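Local coordinates for uncharacterized HTH-type transcriptional regulator YybR (Bacillus subtilis, PDB 4A5N), which acts as a redox-sensing transcriptional regulator of the MarR/DUF24 (HxlR) family and probably binds DNA through its helix-turn-helix domains, at the interface of chains A and B. Residues are numbered along the deposited sequence; one frame, centred on the assembly and turned at random. Chains: chain A/B, Uncharacterized hth-type transcriptional regulator YYBR.

The interface of chains A and B. Residues chain A 18, 21-22; chain B 107-108, 111-112, 115.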
ATOM      1  N   PHE A  18       1.623  -7.407   5.258  1.00 30.01           N
ATOM      2  CA  PHE A  18       3.089  -7.544   5.237  1.00 30.46           C
ATOM      3  C   PHE A  18       3.737  -6.740   4.103  1.00 29.46           C
ATOM      4  O   PHE A  18       4.697  -5.996   4.304  1.00 30.25           O
ATOM      5  CB  PHE A  18       3.451  -9.019   5.117  1.00 32.85           C
ATOM      6  CG  PHE A  18       4.878  -9.313   5.426  1.00 35.04           C
ATOM      7  CD1 PHE A  18       5.297  -9.406   6.744  1.00 39.32           C
ATOM      8  CD2 PHE A  18       5.798  -9.483   4.406  1.00 35.69           C
ATOM      9  CE1 PHE A  18       6.633  -9.674   7.048  1.00 40.52           C
ATOM     10  CE2 PHE A  18       7.126  -9.742   4.689  1.00 37.32           C
ATOM     11  CZ  PHE A  18       7.544  -9.845   6.017  1.00 40.07           C
ATOM     12  N   ASP A  21       3.460  -2.995   4.574  1.00 34.24           N
ATOM     13  CA  ASP A  21       4.478  -2.480   5.518  1.00 36.92           C
ATOM     14  C   ASP A  21       5.765  -2.084   4.817  1.00 35.45           C
ATOM     15  O   ASP A  21       6.483  -1.206   5.294  1.00 36.45           O
ATOM     16  CB  ASP A  21       4.832  -3.507   6.597  1.00 39.90           C
ATOM     17  CG  ASP A  21       3.802  -3.587   7.685  1.00 45.69           C
ATOM     18  OD1 ASP A  21       3.118  -2.584   7.935  1.00 50.51           O
ATOM     19  OD2 ASP A  21       3.659  -4.665   8.281  1.00 48.11           O
ATOM     20  N   VAL A  22       6.067  -2.750   3.702  1.00 32.32           N
ATOM     21  CA  VAL A  22       7.322  -2.540   3.003  1.00 31.44           C
ATOM     22  C   VAL A  22       7.244  -1.332   2.076  1.00 31.74           C
ATOM     23  O   VAL A  22       8.176  -0.519   2.010  1.00 29.53           O
ATOM     24  CB  VAL A  22       7.722  -3.799   2.211  1.00 29.85           C
ATOM     25  CG1 VAL A  22       8.910  -3.521   1.313  1.00 27.53           C
ATOM     26  CG2 VAL A  22       7.978  -4.948   3.188  1.00 30.00           C
TER
ATOM     27  N   ASN B 107       7.860 -13.784   0.250  1.00 27.69           N
ATOM     28  CA  ASN B 107       9.030 -13.023   0.641  1.00 28.15           C
ATOM     29  C   ASN B 107       9.190 -12.810   2.114  1.00 29.40           C
ATOM     30  O   ASN B 107      10.126 -12.144   2.522  1.00 30.87           O
ATOM     31  CB  ASN B 107       9.095 -11.719  -0.160  1.00 27.73           C
ATOM     32  CG  ASN B 107       9.418 -11.994  -1.616  1.00 28.21           C
ATOM     33  OD1 ASN B 107      10.492 -12.518  -1.909  1.00 27.74           O
ATOM     34  ND2 ASN B 107       8.461 -11.735  -2.528  1.00 27.97           N
ATOM     35  N   ARG B 108       8.314 -13.433   2.899  1.00 29.31           N
ATOM     36  CA  ARG B 108       8.280 -13.220   4.321  1.00 32.37           C
ATOM     37  C   ARG B 108       9.639 -13.600   4.917  1.00 32.20           C
ATOM     38  O   ARG B 108      10.214 -12.821   5.676  1.00 33.66           O
ATOM     39  CB  ARG B 108       7.169 -14.035   4.941  1.00 35.90           C
ATOM     40  CG  ARG B 108       7.035 -13.884   6.449  1.00 41.25           C
ATOM     41  CD  ARG B 108       5.727 -14.500   6.945  1.00 45.54           C
ATOM     42  NE  ARG B 108       4.544 -13.656   6.688  1.00 49.67           N
ATOM     43  CZ  ARG B 108       4.027 -12.732   7.529  1.00 51.23           C
ATOM     44  NH1 ARG B 108       4.606 -12.469   8.711  1.00 55.07           N
ATOM     45  NH2 ARG B 108       2.937 -12.050   7.178  1.00 47.25           N
ATOM     46  N   LEU B 111      12.510 -11.062   3.738  1.00 33.70           N
ATOM     47  CA  LEU B 111      12.362  -9.771   4.407  1.00 36.80           C
ATOM     48  C   LEU B 111      12.844  -9.881   5.843  1.00 39.89           C
ATOM     49  O   LEU B 111      13.478  -8.952   6.373  1.00 43.20           O
ATOM     50  CB  LEU B 111      10.923  -9.311   4.367  1.00 37.71           C
ATOM     51  CG  LEU B 111      10.741  -8.132   3.437  1.00 39.91           C
ATOM     52  CD1 LEU B 111       9.245  -7.888   3.258  1.00 42.71           C
ATOM     53  CD2 LEU B 111      11.432  -6.898   4.003  1.00 42.26           C
ATOM     54  N   GLU B 112      12.573 -11.024   6.462  0.70 39.87           N
ATOM     55  CA  GLU B 112      13.031 -11.270   7.829  0.70 43.88           C
ATOM     56  C   GLU B 112      14.568 -11.321   7.912  0.70 44.07           C
ATOM     57  O   GLU B 112      15.141 -10.866   8.908  0.70 46.83           O
ATOM     58  CB  GLU B 112      12.377 -12.553   8.387  0.70 45.54           C
ATOM     59  CG  GLU B 112      11.126 -12.362   9.260  0.70 48.96           C
ATOM     60  CD  GLU B 112      10.070 -11.435   8.672  0.70 47.77           C
ATOM     61  OE1 GLU B 112      10.177 -10.197   8.868  0.70 50.13           O
ATOM     62  OE2 GLU B 112       9.097 -11.946   8.071  0.70 46.40           O
ATOM     63  N   ARG B 115      15.892  -7.709   7.666  1.00 48.38           N
ATOM     64  CA  ARG B 115      15.599  -7.054   8.946  1.00 55.07           C
ATOM     65  C   ARG B 115      16.478  -7.608  10.090  1.00 58.05           C
ATOM     66  O   ARG B 115      16.828  -6.864  11.010  1.00 62.76           O
ATOM     67  CB  ARG B 115      14.105  -7.171   9.270  1.00 54.93           C
ATOM     68  CG  ARG B 115      13.244  -6.242   8.436  1.00 56.01           C
ATOM     69  CD  ARG B 115      11.820  -6.748   8.278  1.00 55.24           C
ATOM     70  NE  ARG B 115      10.982  -5.778   7.568  1.00 57.76           N
ATOM     71  CZ  ARG B 115       9.699  -5.958   7.236  1.00 55.92           C
ATOM     72  NH1 ARG B 115       9.078  -7.105   7.520  1.00 54.97           N
ATOM     73  NH2 ARG B 115       9.035  -4.985   6.604  1.00 55.51           N
TER
HETATM   74  O   HOH W   1       6.678  -6.352   6.154  1.00 42.57           O
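A:Phe18, on helix 15-23, sets its ring among the side chains of B:Arg108, B:Leu111, B:Glu112 and B:Arg115 on helix 94-115, where the two subunits of this MarR/DUF24-type winged helix-turn-helix regulator meet about a two-fold axis. With CG anti to the backbone N (chi1 -166°), the ring points away from its own helix into the partner. A:Phe18 CD1 lies over one face of the B:Arg108 guanidinium, towards its rim and 3.6 Å from B:Arg108 CZ, and the two planes are inclined by 38°, a tilted contact rather than a parallel stack. B:Leu111 passes the ring in the opposite direction, its CB 3.8 Å from A:Phe18 CZ, and its CD1 methyl reaches the CG2 branch of A:Val22. The B:Glu112 carboxylate meets the outer edge of the ring, OE1 in the ring plane and OE2 3.3 Å from A:Phe18 CZ. Replacing A:Phe18 with an alanine is likely to open a gap between the two helices and to leave the B:Arg108 guanidinium without the ring that covers its face.

B:Arg115 extends from CG to NE and turns its guanidinium edge to the ring, NH1 lying 3.5 Å from A:Phe18 CZ. NH1 and NH2 both hydrogen-bond water 1, which sits over the ring face opposite B:Arg108 and lies 2.7 Å from the A:Phe18 carbonyl O, bridging the subunits. Within chain B, a salt bridge from B:Arg115 NH1 to B:Glu112 OE1 (3.5 Å) and the B:Leu111 CD2 methyl over one face of the B:Arg115 guanidinium are likely to hold that group's orientation.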